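Local coordinates for reticulocyte binding protein (Streptococcus agalactiae COH1, PDB 3FAX) that probably hydrolyses alpha-1,6 linkages of alpha-glucans as a pullulanase-type debranching enzyme of the alpha-amylase family, at residues A[409-414]-A[492-497]; A[137-142]-A[241-246]. All coordinates share one frame; numbering follows the deposited sequence.

Reading from the N terminus, contact 2 comes first: strand 136-139 opens it, and the chain runs through 98 residues that include 39 in strands and no helix before 241-246 returns to close the loop. This ties two edges of the isoamylase-type beta domain together beside barrel helix 365-381. Contact 1 opens at 409-414, in the loop after helix 399-402, within the excursion between barrel strand 385-390 and helix 432-448. It closes at 492-497, joining that excursion to the loop after the fifth barrel strand, 482-485, with helix 122-129 packed against it. The two loops are in series, neither nested nor crossed. The nearest atoms of contacts 1 and 2 are about 13 Å apart.

Contact 1. Residues A[409-414]-A[492-497]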
# COMPACT_ATOMS: atom_id res chain seq x y z
N TYR A 409 12.42 6.25 -16.64
CA TYR A 409 11.42 6.22 -15.57
C TYR A 409 11.64 5.10 -14.54
O TYR A 409 11.33 5.27 -13.35
CB TYR A 409 10.01 6.09 -16.16
CG TYR A 409 9.37 7.39 -16.60
CD1 TYR A 409 9.02 8.36 -15.67
CD2 TYR A 409 9.09 7.64 -17.94
CE1 TYR A 409 8.43 9.56 -16.05
CE2 TYR A 409 8.49 8.84 -18.34
CZ TYR A 409 8.16 9.80 -17.38
OH TYR A 409 7.56 10.98 -17.74
N HIS A 410 12.15 3.97 -15.00
CA HIS A 410 12.34 2.81 -14.13
C HIS A 410 13.73 2.81 -13.51
O HIS A 410 14.64 3.45 -14.03
CB HIS A 410 12.08 1.52 -14.91
CG HIS A 410 10.75 1.50 -15.57
ND1 HIS A 410 10.60 1.53 -16.94
CD2 HIS A 410 9.49 1.50 -15.05
CE1 HIS A 410 9.31 1.51 -17.24
NE2 HIS A 410 8.62 1.50 -16.11
N PHE A 411 13.89 2.12 -12.39
CA PHE A 411 15.22 1.80 -11.90
C PHE A 411 15.90 0.98 -13.00
O PHE A 411 15.23 0.29 -13.77
CB PHE A 411 15.18 1.01 -10.59
CG PHE A 411 14.96 1.85 -9.37
CD1 PHE A 411 15.72 2.99 -9.14
CD2 PHE A 411 13.98 1.50 -8.44
CE1 PHE A 411 15.51 3.78 -8.00
CE2 PHE A 411 13.78 2.28 -7.30
CZ PHE A 411 14.54 3.42 -7.09
N MET A 412 17.22 1.07 -13.08
CA MET A 412 17.94 0.54 -14.23
C MET A 412 19.11 -0.33 -13.86
O MET A 412 19.66 -0.23 -12.76
CB MET A 412 18.42 1.69 -15.13
CG MET A 412 17.43 2.06 -16.21
SD MET A 412 17.84 3.59 -17.07
CE MET A 412 17.46 4.79 -15.80
N ASN A 413 19.48 -1.19 -14.80
CA ASN A 413 20.74 -1.90 -14.75
C ASN A 413 21.79 -1.01 -15.42
O ASN A 413 21.43 -0.02 -16.07
CB ASN A 413 20.61 -3.26 -15.45
CG ASN A 413 19.53 -4.13 -14.82
OD1 ASN A 413 19.70 -4.56 -13.66
ND2 ASN A 413 18.51 -4.39 -15.49
N GLU A 414 23.06 -1.34 -15.26
CA GLU A 414 24.15 -0.48 -15.77
C GLU A 414 24.15 -0.30 -17.30
O GLU A 414 24.76 0.63 -17.81
CB GLU A 414 25.52 -0.98 -15.30
CG GLU A 414 25.86 -0.61 -13.86
CD GLU A 414 27.09 -1.35 -13.33
OE1 GLU A 414 27.96 -1.75 -14.14
OE2 GLU A 414 27.18 -1.52 -12.09
N GLN A 492 16.05 -2.34 -4.27
CA GLN A 492 16.88 -2.75 -5.40
C GLN A 492 17.58 -1.56 -6.04
O GLN A 492 18.80 -1.55 -6.19
CB GLN A 492 16.02 -3.45 -6.47
CG GLN A 492 15.54 -4.85 -6.11
CD GLN A 492 16.67 -5.77 -5.66
OE1 GLN A 492 16.48 -6.59 -4.76
NE2 GLN A 492 17.84 -5.63 -6.27
N GLY A 493 16.79 -0.57 -6.44
CA GLY A 493 17.31 0.68 -6.99
C GLY A 493 18.04 0.51 -8.30
O GLY A 493 17.88 -0.50 -8.99
N ASP A 494 18.85 1.52 -8.64
CA ASP A 494 19.72 1.45 -9.82
C ASP A 494 20.93 0.61 -9.45
O ASP A 494 21.47 0.74 -8.36
CB ASP A 494 20.16 2.85 -10.28
CG ASP A 494 19.03 3.67 -10.88
OD1 ASP A 494 18.27 3.13 -11.71
OD2 ASP A 494 18.90 4.86 -10.54
N GLN A 495 21.35 -0.25 -10.38
CA GLN A 495 22.36 -1.27 -10.09
C GLN A 495 23.49 -0.84 -9.16
O GLN A 495 23.56 -1.30 -8.02
CB GLN A 495 22.93 -1.84 -11.40
CG GLN A 495 23.97 -2.94 -11.19
CD GLN A 495 23.91 -4.04 -12.24
OE1 GLN A 495 23.52 -3.81 -13.38
NE2 GLN A 495 24.30 -5.24 -11.84
N GLY A 496 24.37 0.04 -9.63
CA GLY A 496 25.55 0.43 -8.85
C GLY A 496 25.38 1.68 -7.99
O GLY A 496 26.38 2.26 -7.56
N LYS A 497 24.14 2.08 -7.73
CA LYS A 497 23.85 3.33 -7.02
C LYS A 497 22.94 3.11 -5.82
O LYS A 497 21.72 3.27 -5.92
CB LYS A 497 23.22 4.35 -7.99
CG LYS A 497 24.14 4.76 -9.14
CD LYS A 497 23.38 5.37 -10.32
CE LYS A 497 24.33 5.68 -11.47
NZ LYS A 497 23.64 6.27 -12.66
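The amide N of Met412 donates to Asp494 OD1 at 2.7 Å, the shortest polar bond between 409-414 and 492-497. The nitrogen lies nearly in line with the C-O bond, but the N-H points off that line, with an N-H...O angle of 143°. The other oxygen, OD2, bonds to NE2 of His431, so the carboxylate is held at both ends and would probably stay charged. The carbonyl of the same Met412 accepts from Gln495 N at 2.9 Å in a straighter bond. The amide of Gln495 then turns back: its CG lies anti to the backbone N (chi1 -179°) and the chain bends at chi2, which brings OE1 to Glu414 N, 3.1 Å away, where a lone pair in the carbonyl plane takes the proton. The Glu414 side chain crosses that of Gln495 at about a right angle, with OE2 3.6 Å from CG.

Phe411 presents a ring face to Gly493, whose CA sits 3.5 Å from the centroid and almost on the ring normal, a CH-pi contact. Trp122, from helix 122-129, packs on Met412 and Asp494. Asp494 and Gln495 begin a type I turn that runs to Lys497. The contact joins the loop after the fifth barrel strand, 482-485, to the excursion after the third, 385-390, where alpha-amylase family enzymes carry their domain B insertion.

Contact 2. Residues A[137-142]-A[241-246]; sequences AVLNQD and AAFVNP
In the beta domain of the carbohydrate-binding module 48 (isoamylase N-terminal) type, strand 136-139 faces the chain leaving strand 241-242, and the two are joined by apolar packing and one water. Leu139 carries most of the packing. Its CB bond points toward 241-246, and the forked end sits against the backbone of Val244: CD1 is 3.6 Å from Val244 N, while CD2 lies 3.8 Å from Val244 C. CD1 also meets CB of Phe243 at 3.6 Å.

The Phe243 ring takes CB of Ala137 at its edge, near the ring plane, 4.0 Å from CE1, and it stacks on Tyr203 of strand 202-208. Val146 touches Ala137, Leu139 and Phe243 alike, closing this buried apolar cluster. Val244 turns its own side chain the other way, onto Pro365 and Ser366 of helix 365-381, so this short piece of chain has the beta domain on one flank and a barrel helix on the other.

No direct hydrogen bond crosses between the segments. Asn245 ND2 stays 4.0 Å from both Leu139 O and Asn140 O, while its OD1 is held by Ser247 OG. The polar link is water 1, which accepts from Val244 N at 2.6 Å and reaches Ala137 O at 3.3 Å, a longer bond for which other acceptors compete.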
# COMPACT_ATOMS: atom_id res chain seq x y z
N ALA A 137 -3.38 16.98 -19.15
CA ALA A 137 -4.34 17.68 -20.00
C ALA A 137 -5.32 18.44 -19.12
O ALA A 137 -5.94 17.85 -18.24
CB ALA A 137 -5.07 16.69 -20.85
N VAL A 138 -5.47 19.75 -19.35
CA VAL A 138 -6.31 20.59 -18.50
C VAL A 138 -7.44 21.26 -19.29
O VAL A 138 -7.17 22.01 -20.22
CB VAL A 138 -5.47 21.69 -17.78
CG1 VAL A 138 -6.35 22.49 -16.82
CG2 VAL A 138 -4.30 21.07 -17.02
N LEU A 139 -8.69 20.97 -18.91
CA LEU A 139 -9.88 21.61 -19.51
C LEU A 139 -10.09 22.99 -18.93
O LEU A 139 -9.89 23.20 -17.73
CB LEU A 139 -11.15 20.82 -19.20
CG LEU A 139 -11.44 19.58 -20.01
CD1 LEU A 139 -10.27 18.62 -19.88
CD2 LEU A 139 -12.72 18.94 -19.54
N ASN A 140 -10.52 23.93 -19.77
CA ASN A 140 -11.00 25.22 -19.29
C ASN A 140 -12.42 25.05 -18.75
O ASN A 140 -12.98 23.95 -18.81
CB ASN A 140 -10.92 26.30 -20.38
CG ASN A 140 -11.71 25.96 -21.63
OD1 ASN A 140 -12.28 24.88 -21.75
ND2 ASN A 140 -11.74 26.90 -22.58
N GLN A 141 -13.00 26.12 -18.21
CA GLN A 141 -14.29 26.03 -17.51
C GLN A 141 -15.43 25.46 -18.36
O GLN A 141 -16.22 24.67 -17.87
CB GLN A 141 -14.70 27.39 -16.94
CG GLN A 141 -16.14 27.45 -16.43
CD GLN A 141 -16.39 28.63 -15.53
OE1 GLN A 141 -15.72 28.80 -14.51
NE2 GLN A 141 -17.35 29.47 -15.90
N ASP A 142 -15.52 25.85 -19.63
CA ASP A 142 -16.63 25.41 -20.48
C ASP A 142 -16.24 24.27 -21.44
O ASP A 142 -17.00 23.92 -22.34
CB ASP A 142 -17.26 26.60 -21.24
CG ASP A 142 -16.37 27.14 -22.35
OD1 ASP A 142 -15.23 26.66 -22.52
OD2 ASP A 142 -16.82 28.07 -23.06
N ALA A 241 -6.74 7.78 -22.06
CA ALA A 241 -6.92 8.87 -21.08
C ALA A 241 -8.20 9.63 -21.42
O ALA A 241 -8.79 9.40 -22.48
CB ALA A 241 -5.73 9.80 -21.09
N ALA A 242 -8.62 10.56 -20.55
CA ALA A 242 -9.90 11.25 -20.70
C ALA A 242 -9.87 12.71 -20.26
O ALA A 242 -9.28 13.06 -19.24
CB ALA A 242 -11.00 10.48 -19.95
N PHE A 243 -10.53 13.56 -21.03
CA PHE A 243 -10.63 14.97 -20.72
C PHE A 243 -11.69 15.17 -19.66
O PHE A 243 -12.89 15.03 -19.94
CB PHE A 243 -10.96 15.78 -21.97
CG PHE A 243 -9.94 15.65 -23.05
CD1 PHE A 243 -8.63 16.07 -22.82
CD2 PHE A 243 -10.26 15.09 -24.27
CE1 PHE A 243 -7.66 15.95 -23.80
CE2 PHE A 243 -9.30 14.96 -25.25
CZ PHE A 243 -7.99 15.39 -25.02
N VAL A 244 -11.25 15.51 -18.45
CA VAL A 244 -12.15 15.73 -17.33
C VAL A 244 -11.69 16.92 -16.49
O VAL A 244 -10.52 17.30 -16.55
CB VAL A 244 -12.23 14.48 -16.43
CG1 VAL A 244 -12.96 13.36 -17.16
CG2 VAL A 244 -10.84 14.04 -15.98
N ASN A 245 -12.61 17.48 -15.70
CA ASN A 245 -12.30 18.60 -14.80
C ASN A 245 -12.72 18.26 -13.36
O ASN A 245 -13.84 18.57 -12.94
CB ASN A 245 -12.98 19.88 -15.30
CG ASN A 245 -12.53 21.14 -14.54
OD1 ASN A 245 -11.97 21.07 -13.44
ND2 ASN A 245 -12.78 22.31 -15.14
N PRO A 246 -11.83 17.60 -12.60
CA PRO A 246 -12.08 17.17 -11.23
C PRO A 246 -12.73 18.22 -10.33
O PRO A 246 -13.69 17.92 -9.61
CB PRO A 246 -10.68 16.83 -10.72
CG PRO A 246 -9.98 16.32 -11.93
CD PRO A 246 -10.50 17.15 -13.07
O HOH W 1 -8.76 16.21 -18.06